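Local coordinates for phenylalanine--tRNA ligase beta subunit (Pyrococcus horikoshii, PDB 2CXI), which attaches phenylalanine to tRNA(Phe) at the expense of ATP, working with the alpha subunit in an alpha2-beta2 tetramer, and carries the amino acid-editing domain in this N-terminal part, at residues Val28-Cys33 against Trp71-Glu76; Pro80-Lys85 against Leu254-Gly259; Val105-Glu110 against Val249-Leu254; Arg138-Gly143 against Met244-Val249. All coordinates share one frame; numbering follows the deposited sequence.

Contact 1 (Val28-Cys33 against Trp71-Glu76); sequences VLYAKC and WALGIE
Tyr30 is the one residue of 28-33 that touches 71-76, and the contact is wholly apolar. The methyl of Ala72 lies against the near end of the tyrosine: Ala72 CB is 3.7 Å from Tyr30 CD2, and CB and CG of the tyrosine are just as near. Further along the ring, Leu73 sends one branch, with CD2 at 4.2 Å from Tyr30 CE2. Both carbons approach the ring obliquely, and the leucine side chain crosses that of the tyrosine at about a right angle. With chi1 at -63°, Tyr30 has CG anti to its carbonyl carbon, which carries the ring off the helix toward Ala72.

Backbone hydrogen bonds shape the two helix ends that meet here. Helix 21-30 closes in a Schellman motif, with Lys32 at positive phi, Cys33 N bonded to Val28 O at 3.2 Å and Lys32 N to Leu29 O at 3.0 Å. Helix 62-72 ends likewise, in a Schellman motif at Gly74, whose N reaches Trp71 O at 2.9 Å.

Neighbouring residues add aromatic and polar contacts. The Tyr348 ring meets that of Tyr30 with the planes about 65° apart, and Ala72 also touches Tyr348, the last residue of this fragment. Lys32 NZ forms a salt bridge with Asp53, while Trp71 NE1 bonds to Gly78 O.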
# COMPACT_ATOMS: atom_id res chain seq x y z
N VAL A 28 -34.34 27.11 28.71
CA VAL A 28 -34.78 26.31 27.57
C VAL A 28 -35.21 27.20 26.38
O VAL A 28 -34.93 26.86 25.24
CB VAL A 28 -35.83 25.25 27.92
CG1 VAL A 28 -35.28 24.21 28.93
CG2 VAL A 28 -37.16 25.88 28.45
N LEU A 29 -35.86 28.33 26.66
CA LEU A 29 -36.31 29.25 25.61
C LEU A 29 -35.11 29.82 24.81
O LEU A 29 -35.22 30.07 23.61
CB LEU A 29 -37.18 30.38 26.20
CG LEU A 29 -38.31 29.90 27.13
CD1 LEU A 29 -39.03 31.01 27.91
CD2 LEU A 29 -39.33 29.01 26.35
N TYR A 30 -33.97 30.00 25.48
CA TYR A 30 -32.73 30.40 24.79
C TYR A 30 -32.31 29.38 23.71
O TYR A 30 -31.64 29.74 22.74
CB TYR A 30 -31.56 30.60 25.80
CG TYR A 30 -31.75 31.71 26.82
CD1 TYR A 30 -32.65 32.77 26.58
CD2 TYR A 30 -31.01 31.73 28.01
CE1 TYR A 30 -32.83 33.80 27.53
CE2 TYR A 30 -31.18 32.74 28.96
CZ TYR A 30 -32.09 33.77 28.71
OH TYR A 30 -32.26 34.78 29.63
N ALA A 31 -32.66 28.11 23.91
CA ALA A 31 -32.31 27.06 22.93
C ALA A 31 -33.46 26.79 21.97
O ALA A 31 -33.52 25.74 21.32
CB ALA A 31 -31.95 25.79 23.65
N LYS A 32 -34.41 27.73 21.91
CA LYS A 32 -35.60 27.62 21.04
C LYS A 32 -36.38 26.34 21.34
O LYS A 32 -36.93 25.69 20.45
CB LYS A 32 -35.24 27.72 19.55
CG LYS A 32 -34.26 28.86 19.20
CD LYS A 32 -34.09 29.00 17.67
CE LYS A 32 -35.38 29.44 17.01
NZ LYS A 32 -35.12 29.67 15.55
N CYS A 33 -36.47 25.99 22.61
CA CYS A 33 -37.39 24.94 22.97
C CYS A 33 -38.18 25.19 24.24
O CYS A 33 -37.95 26.18 24.93
CB CYS A 33 -36.72 23.59 22.98
SG CYS A 33 -35.33 23.51 24.06
N TRP A 71 -23.91 30.57 24.51
CA TRP A 71 -23.91 31.83 23.75
C TRP A 71 -24.92 32.85 24.32
O TRP A 71 -24.60 34.04 24.49
CB TRP A 71 -24.17 31.55 22.25
CG TRP A 71 -22.92 31.56 21.43
CD1 TRP A 71 -22.49 32.55 20.62
CD2 TRP A 71 -21.93 30.51 21.34
NE1 TRP A 71 -21.29 32.20 20.02
CE2 TRP A 71 -20.93 30.95 20.45
CE3 TRP A 71 -21.79 29.24 21.94
CZ2 TRP A 71 -19.79 30.17 20.15
CZ3 TRP A 71 -20.66 28.46 21.63
CH2 TRP A 71 -19.68 28.93 20.74
N ALA A 72 -26.11 32.38 24.66
CA ALA A 72 -27.11 33.26 25.28
C ALA A 72 -26.58 33.91 26.57
O ALA A 72 -26.82 35.08 26.84
CB ALA A 72 -28.39 32.50 25.55
N LEU A 73 -25.84 33.14 27.35
CA LEU A 73 -25.27 33.65 28.59
C LEU A 73 -23.96 34.39 28.39
O LEU A 73 -23.39 34.86 29.36
CB LEU A 73 -25.05 32.50 29.61
CG LEU A 73 -26.33 31.76 30.00
CD1 LEU A 73 -26.01 30.48 30.80
CD2 LEU A 73 -27.37 32.67 30.69
N GLY A 74 -23.44 34.43 27.17
CA GLY A 74 -22.14 35.04 26.94
C GLY A 74 -20.95 34.28 27.46
O GLY A 74 -19.91 34.87 27.70
N ILE A 75 -21.07 32.97 27.67
CA ILE A 75 -19.91 32.16 28.08
C ILE A 75 -19.02 31.99 26.85
O ILE A 75 -17.79 31.96 26.96
CB ILE A 75 -20.38 30.82 28.68
CG1 ILE A 75 -21.15 31.05 30.00
CG2 ILE A 75 -19.22 29.82 28.91
CD1 ILE A 75 -21.95 29.79 30.45
N GLU A 76 -19.65 31.93 25.67
CA GLU A 76 -18.94 32.08 24.41
C GLU A 76 -19.66 33.15 23.57
O GLU A 76 -20.79 33.52 23.89
CB GLU A 76 -18.88 30.76 23.65
CG GLU A 76 -18.30 29.58 24.44
CD GLU A 76 -16.78 29.61 24.52
OE1 GLU A 76 -16.13 30.46 23.89
OE2 GLU A 76 -16.21 28.75 25.25

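Contact 2 (Pro80-Lys85 against Leu254-Gly259); sequences PKYEVK and LAERGG
Tyr82 meets Ala255 through two torsions: chi1 of -63° sets CG anti to the carbonyl carbon, beside the backbone N, and chi2 of -76° turns the ring so that an edge is offered to the alanine methyl. The methyl belongs to the last turn of helix 240-255, which ends in a Schellman motif in the B3/4 domain. Gly258, at positive phi, is the C-prime residue: Gly259 N bonds to Leu254 O at 3.0 Å and Gly258 N to Ala255 O at 2.9 Å. Leu254 O takes a second donor, Arg257 N. Ala255 to Gly258 also form a type I turn, and the chain goes on into strand 260-267.

Across the contact Ala255 CB lies near the plane of the Tyr82 ring, 3.9 Å from both CE1 and CD1, which identifies an edge-on apolar approach. The same methyl also touches Ile261 of the next strand. The far end of the tyrosine, by contrast, comes near charge without a bond being established. Glu256 bends at chi2 to bring its carboxylate toward the hydroxyl end of the ring, but its strongest partner is Lys70 of helix 62-72, in a salt bridge through OE1. Arg67 of that helix touches both Tyr82 and Glu256, and Leu278 and Phe328 cover more of the tyrosine. The ring and the carboxylate are turned 76° apart, with Glu256 OE2 lying 4.0 Å from Tyr82 OH.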
# COMPACT_ATOMS: atom_id res chain seq x y z
N PRO A 80 -18.54 29.82 16.54
CA PRO A 80 -17.87 28.68 17.20
C PRO A 80 -16.78 28.15 16.28
O PRO A 80 -16.99 28.01 15.09
CB PRO A 80 -18.97 27.65 17.38
CG PRO A 80 -20.09 28.07 16.51
CD PRO A 80 -19.94 29.53 16.22
N LYS A 81 -15.62 27.87 16.86
CA LYS A 81 -14.43 27.50 16.11
C LYS A 81 -14.30 25.99 16.11
O LYS A 81 -14.36 25.39 17.16
CB LYS A 81 -13.19 28.12 16.79
CG LYS A 81 -13.24 29.63 16.98
CD LYS A 81 -13.63 30.38 15.68
CE LYS A 81 -13.38 31.88 15.82
NZ LYS A 81 -14.60 32.67 15.52
N TYR A 82 -14.13 25.39 14.93
CA TYR A 82 -13.94 23.94 14.81
C TYR A 82 -12.68 23.58 14.01
O TYR A 82 -12.61 23.88 12.83
CB TYR A 82 -15.16 23.32 14.13
CG TYR A 82 -16.42 23.49 14.94
CD1 TYR A 82 -16.67 22.69 16.06
CD2 TYR A 82 -17.37 24.43 14.56
CE1 TYR A 82 -17.81 22.87 16.82
CE2 TYR A 82 -18.53 24.60 15.30
CZ TYR A 82 -18.73 23.83 16.42
OH TYR A 82 -19.88 24.03 17.13
N GLU A 83 -11.69 22.94 14.63
CA GLU A 83 -10.51 22.56 13.85
C GLU A 83 -10.75 21.16 13.23
O GLU A 83 -11.26 20.25 13.89
CB GLU A 83 -9.29 22.58 14.75
CG GLU A 83 -7.98 22.18 14.10
CD GLU A 83 -7.05 21.61 15.14
OE1 GLU A 83 -6.52 22.38 15.96
OE2 GLU A 83 -6.86 20.37 15.15
N VAL A 84 -10.44 21.01 11.96
CA VAL A 84 -10.59 19.71 11.33
C VAL A 84 -9.21 19.37 10.81
O VAL A 84 -8.62 20.17 10.08
CB VAL A 84 -11.65 19.72 10.20
CG1 VAL A 84 -11.70 18.36 9.44
CG2 VAL A 84 -13.03 20.03 10.79
N LYS A 85 -8.69 18.23 11.21
CA LYS A 85 -7.42 17.75 10.63
C LYS A 85 -7.68 16.52 9.76
O LYS A 85 -8.54 15.72 10.07
CB LYS A 85 -6.46 17.39 11.75
CG LYS A 85 -6.06 18.62 12.53
CD LYS A 85 -4.68 18.48 13.11
CE LYS A 85 -4.72 18.23 14.58
NZ LYS A 85 -3.40 18.57 15.19
N LEU A 254 -20.34 16.21 18.81
CA LEU A 254 -19.23 15.49 19.43
C LEU A 254 -18.04 16.37 19.79
O LEU A 254 -17.38 16.16 20.82
CB LEU A 254 -18.82 14.27 18.56
CG LEU A 254 -19.86 13.14 18.41
CD1 LEU A 254 -19.37 12.00 17.49
CD2 LEU A 254 -20.29 12.57 19.79
N ALA A 255 -17.79 17.42 19.00
CA ALA A 255 -16.79 18.42 19.39
C ALA A 255 -17.11 19.08 20.75
O ALA A 255 -16.20 19.43 21.53
CB ALA A 255 -16.61 19.46 18.31
N GLU A 256 -18.41 19.23 21.05
CA GLU A 256 -18.82 19.80 22.37
C GLU A 256 -18.45 18.90 23.54
O GLU A 256 -18.41 19.37 24.70
CB GLU A 256 -20.33 20.07 22.45
CG GLU A 256 -20.81 21.22 21.57
CD GLU A 256 -20.29 22.58 21.99
OE1 GLU A 256 -20.34 22.97 23.18
OE2 GLU A 256 -19.79 23.26 21.10
N ARG A 257 -18.24 17.62 23.27
CA ARG A 257 -17.76 16.64 24.24
C ARG A 257 -16.22 16.44 24.16
O ARG A 257 -15.69 15.44 24.67
CB ARG A 257 -18.47 15.28 23.99
CG ARG A 257 -20.01 15.43 23.91
CD ARG A 257 -20.75 14.22 24.36
NE ARG A 257 -22.21 14.39 24.49
CZ ARG A 257 -22.84 14.73 25.60
NH1 ARG A 257 -24.15 14.84 25.58
NH2 ARG A 257 -22.18 14.99 26.72
N GLY A 258 -15.51 17.37 23.52
CA GLY A 258 -14.05 17.28 23.50
C GLY A 258 -13.52 16.47 22.32
O GLY A 258 -12.30 16.32 22.16
N GLY A 259 -14.42 15.95 21.48
CA GLY A 259 -14.00 15.21 20.27
C GLY A 259 -13.15 16.02 19.30
O GLY A 259 -13.40 17.21 19.05

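Contact 3 (Val105-Glu110 against Val249-Leu254); sequences VYAIVE and VMVTAL
Ala107 and Val251 make the tight part of this buried contact. Ala107 CB is 3.5 Å from Val251 CG1, closer than carbons usually pack, consistent with the small side chain of Ala107 allowing a close approach there. Val251 directs CG1 into the interface because this branch stands anti to the carbonyl carbon, with chi1 at -53°.

The packing relaxes toward the C-terminal ends of both segments. Val109 straddles one turn of the helix, its CG2 lying 4.1 Å from Val251 CG1 and 4.0 Å from Leu254 CD1. Its other branch, CG1, meets Leu254 at the root of the side chain, 3.8 Å from CB. These distances are those of ordinary van der Waals contact, and no hydrogen bond joins the segments. Past Val109 the strand reaches its more open end, where Glu110 is partly exposed and has a long, weak ion pair with Arg262.

The strand has two distinct faces. Ala107 and Val109 point to the helix, while Tyr106 and Ile108 point away from it and touch strand 84-93. The axes of 105-110 and 249-254 approach to 9.3 Å and run almost parallel, 6° apart. Strand 103-110 is paired antiparallel with both 231-237 and 260-267, and helix 240-255 connects these two in sequence. Such a helix, lying over a sheet and joining two parallel strands with a third, antiparallel strand inserted between them, is a split beta-alpha-beta unit, here part of the B3/4 domain.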
# COMPACT_ATOMS: atom_id res chain seq x y z
N VAL A 105 -21.16 10.46 2.99
CA VAL A 105 -20.12 11.36 3.49
C VAL A 105 -19.77 10.81 4.87
O VAL A 105 -20.59 10.11 5.52
CB VAL A 105 -20.59 12.85 3.58
CG1 VAL A 105 -20.83 13.42 2.14
CG2 VAL A 105 -21.91 12.96 4.43
N TYR A 106 -18.57 11.14 5.33
CA TYR A 106 -17.93 10.44 6.44
C TYR A 106 -17.10 11.38 7.31
O TYR A 106 -16.55 12.38 6.84
CB TYR A 106 -17.02 9.30 5.89
CG TYR A 106 -17.83 8.40 4.96
CD1 TYR A 106 -18.54 7.31 5.46
CD2 TYR A 106 -17.96 8.72 3.61
CE1 TYR A 106 -19.35 6.53 4.63
CE2 TYR A 106 -18.76 7.96 2.78
CZ TYR A 106 -19.45 6.88 3.30
OH TYR A 106 -20.26 6.18 2.47
N ALA A 107 -16.94 10.99 8.57
CA ALA A 107 -16.04 11.68 9.47
C ALA A 107 -15.52 10.72 10.53
O ALA A 107 -16.13 9.68 10.83
CB ALA A 107 -16.74 12.92 10.09
N ILE A 108 -14.39 11.10 11.10
CA ILE A 108 -13.88 10.46 12.28
C ILE A 108 -13.83 11.50 13.38
O ILE A 108 -13.40 12.62 13.16
CB ILE A 108 -12.47 9.84 12.02
CG1 ILE A 108 -12.58 8.72 11.00
CG2 ILE A 108 -11.80 9.34 13.36
CD1 ILE A 108 -11.24 8.39 10.29
N VAL A 109 -14.27 11.13 14.56
CA VAL A 109 -14.12 12.01 15.73
C VAL A 109 -13.30 11.25 16.80
O VAL A 109 -13.72 10.18 17.26
CB VAL A 109 -15.47 12.45 16.29
CG1 VAL A 109 -15.29 13.44 17.47
CG2 VAL A 109 -16.32 13.12 15.23
N GLU A 110 -12.13 11.80 17.19
CA GLU A 110 -11.21 11.07 18.09
C GLU A 110 -11.23 11.62 19.50
O GLU A 110 -11.62 12.76 19.69
CB GLU A 110 -9.76 11.16 17.58
CG GLU A 110 -9.60 10.44 16.25
CD GLU A 110 -8.17 10.49 15.72
OE1 GLU A 110 -7.46 11.43 16.06
OE2 GLU A 110 -7.80 9.59 14.95
N VAL A 249 -23.83 18.49 11.80
CA VAL A 249 -24.51 18.48 13.09
C VAL A 249 -23.88 17.39 14.02
O VAL A 249 -23.53 17.67 15.16
CB VAL A 249 -26.05 18.30 12.89
CG1 VAL A 249 -26.74 17.95 14.23
CG2 VAL A 249 -26.65 19.59 12.24
N MSE A 250 -23.73 16.16 13.52
CA MSE A 250 -23.17 15.04 14.31
C MSE A 250 -21.78 15.36 14.84
O MSE A 250 -21.51 15.15 16.03
CB MSE A 250 -23.07 13.74 13.48
CG MSE A 250 -24.39 13.08 13.09
SE MSE A 250 -25.52 12.54 14.69
CE MSE A 250 -24.18 11.86 15.86
N VAL A 251 -20.87 15.79 13.97
CA VAL A 251 -19.48 16.02 14.41
C VAL A 251 -19.32 17.25 15.33
O VAL A 251 -18.46 17.23 16.20
CB VAL A 251 -18.46 16.12 13.21
CG1 VAL A 251 -18.57 14.90 12.29
CG2 VAL A 251 -18.66 17.41 12.38
N THR A 252 -20.10 18.31 15.11
CA THR A 252 -20.03 19.45 16.02
C THR A 252 -20.66 19.14 17.37
O THR A 252 -20.19 19.64 18.38
CB THR A 252 -20.58 20.77 15.41
OG1 THR A 252 -21.95 20.61 15.03
CG2 THR A 252 -19.82 21.13 14.08
N ALA A 253 -21.68 18.29 17.40
CA ALA A 253 -22.18 17.84 18.70
C ALA A 253 -21.07 17.11 19.49
O ALA A 253 -20.85 17.37 20.68
CB ALA A 253 -23.41 16.96 18.53
N LEU A 254 -20.34 16.21 18.81
CA LEU A 254 -19.23 15.49 19.43
C LEU A 254 -18.04 16.37 19.79
O LEU A 254 -17.38 16.16 20.82
CB LEU A 254 -18.82 14.27 18.56
CG LEU A 254 -19.86 13.14 18.41
CD1 LEU A 254 -19.37 12.00 17.49
CD2 LEU A 254 -20.29 12.57 19.79

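Contact 4 (Arg138-Gly143 against Met244-Val249); sequences REVAIG and MLALNV
Val140 and Ile142 both converge on the methyl of Ala246, the single helix residue that makes contact here. Val140 does the closer touching: CG1 is 3.5 Å from Ala246 CB. With chi1 at 176°, CG1 is placed anti to the backbone N and beside the carbonyl carbon, which is the branch facing the helix. The other branch, CG2, stands anti to the carbonyl carbon and is farther from the methyl, at 4.5 Å from Ala246 CB.

Ile142 reaches the same methyl by a longer path. Its chi1 of -61° and extended chi2 of 158° lead CG1 and then CD1 out toward the helix, and contact is made by the tip alone, Ile142 CD1 being 4.5 Å from Ala246 CB. This is a peripheral approach beside that of the valine. The two strand side chains also pack on each other, with Val140 CG1 4.0 Å from Ile142 CG1. Both point toward the helix from alternate positions, whereas the intervening Ala141 points away. Ala246 is the residue most enclosed by the contact, its methyl being met by both strand side chains.

Other apolar side chains close in around Val140, Ile142 and Ala246. Helix 116-133 adds Phe133 against Val140 and Leu245, and Ile129 against Ile142 and Val249. Strand 231-237, antiparallel neighbour of 140-146, contributes Val235, which touches Val140, Ile142 and Leu247; helix 240-255 thus lies against the sheet with helix 116-133 at its flank.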
# COMPACT_ATOMS: atom_id res chain seq x y z
N ARG A 138 -35.03 8.03 4.55
CA ARG A 138 -34.84 7.97 3.08
C ARG A 138 -33.88 9.03 2.62
O ARG A 138 -32.99 8.76 1.82
CB ARG A 138 -36.15 8.11 2.31
CG ARG A 138 -35.94 7.81 0.85
CD ARG A 138 -37.19 8.01 -0.09
NE ARG A 138 -36.57 8.21 -1.39
CZ ARG A 138 -36.19 9.38 -1.85
NH1 ARG A 138 -36.40 10.51 -1.16
NH2 ARG A 138 -35.56 9.42 -3.02
N GLU A 139 -34.04 10.26 3.15
CA GLU A 139 -33.20 11.38 2.74
C GLU A 139 -31.86 11.44 3.49
O GLU A 139 -30.88 11.90 2.93
CB GLU A 139 -33.96 12.73 2.85
CG GLU A 139 -35.06 12.80 1.81
CD GLU A 139 -35.96 14.02 1.93
OE1 GLU A 139 -37.15 13.92 1.50
OE2 GLU A 139 -35.49 15.11 2.40
N VAL A 140 -31.86 11.00 4.76
CA VAL A 140 -30.66 11.01 5.60
C VAL A 140 -30.73 9.84 6.56
O VAL A 140 -31.70 9.71 7.34
CB VAL A 140 -30.51 12.32 6.46
CG1 VAL A 140 -29.28 12.21 7.41
CG2 VAL A 140 -30.36 13.53 5.60
N ALA A 141 -29.72 8.96 6.48
CA ALA A 141 -29.56 7.86 7.46
C ALA A 141 -28.14 7.96 8.02
O ALA A 141 -27.20 8.23 7.27
CB ALA A 141 -29.79 6.48 6.77
N ILE A 142 -28.00 7.82 9.33
CA ILE A 142 -26.71 8.03 9.99
C ILE A 142 -26.30 6.75 10.64
O ILE A 142 -27.06 6.15 11.43
CB ILE A 142 -26.79 9.18 11.07
CG1 ILE A 142 -27.18 10.50 10.39
CG2 ILE A 142 -25.44 9.30 11.91
CD1 ILE A 142 -27.80 11.56 11.38
N GLY A 143 -25.08 6.33 10.34
CA GLY A 143 -24.44 5.24 11.09
C GLY A 143 -23.27 5.75 11.96
O GLY A 143 -22.54 6.70 11.57
N MSE A 244 -24.43 16.26 4.12
CA MSE A 244 -23.36 17.08 4.72
C MSE A 244 -23.83 17.90 5.91
O MSE A 244 -23.13 18.02 6.89
CB MSE A 244 -22.75 17.98 3.66
CG MSE A 244 -22.03 17.18 2.61
SE MSE A 244 -20.20 16.89 3.14
CE MSE A 244 -19.45 18.67 2.57
N LEU A 245 -25.02 18.48 5.81
CA LEU A 245 -25.61 19.19 6.95
C LEU A 245 -25.70 18.26 8.16
O LEU A 245 -25.23 18.61 9.24
CB LEU A 245 -27.00 19.74 6.58
CG LEU A 245 -27.63 20.74 7.56
CD1 LEU A 245 -28.23 20.03 8.82
CD2 LEU A 245 -26.65 21.88 7.90
N ALA A 246 -26.28 17.07 7.95
CA ALA A 246 -26.47 16.09 9.01
C ALA A 246 -25.11 15.65 9.62
O ALA A 246 -24.92 15.55 10.86
CB ALA A 246 -27.20 14.89 8.44
N LEU A 247 -24.13 15.44 8.76
CA LEU A 247 -22.78 15.07 9.24
C LEU A 247 -22.19 16.20 10.10
O LEU A 247 -21.60 15.96 11.16
CB LEU A 247 -21.86 14.84 8.02
CG LEU A 247 -20.42 14.45 8.37
CD1 LEU A 247 -20.42 12.98 8.99
CD2 LEU A 247 -19.50 14.54 7.12
N ASN A 248 -22.36 17.44 9.63
CA ASN A 248 -21.89 18.59 10.33
C ASN A 248 -22.51 18.70 11.72
O ASN A 248 -21.81 19.01 12.68
CB ASN A 248 -22.13 19.87 9.53
CG ASN A 248 -21.26 19.93 8.22
OD1 ASN A 248 -21.47 20.81 7.35
ND2 ASN A 248 -20.29 19.07 8.12
N VAL A 249 -23.83 18.49 11.80
CA VAL A 249 -24.51 18.48 13.09
C VAL A 249 -23.88 17.39 14.02
O VAL A 249 -23.53 17.67 15.16
CB VAL A 249 -26.05 18.30 12.89
CG1 VAL A 249 -26.74 17.95 14.23
CG2 VAL A 249 -26.65 19.59 12.24

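How the contacts relate
Contacts 2, 3 and 4 all use helix 240-255 and one mixed sheet, reading down the helix from its C-terminal end. Contacts 2 and 3 have centres 8 Å apart and share Leu254; contacts 3 and 4 are 10 Å apart and share Val249. In sequence, 138-143 lies between the two segments of contact 3, which in turn fall within the span of contact 2, so successively longer chain excursions return to the same helix. Contact 1 closes earlier, in the N-terminal part, its centre 19 Å from that of contact 2. Those two touch where Trp71 CH2 meets Pro80 CB at 3.7 Å, joining the end of helix 62-72 to the chain that leads into strand 84-93 of the sheet.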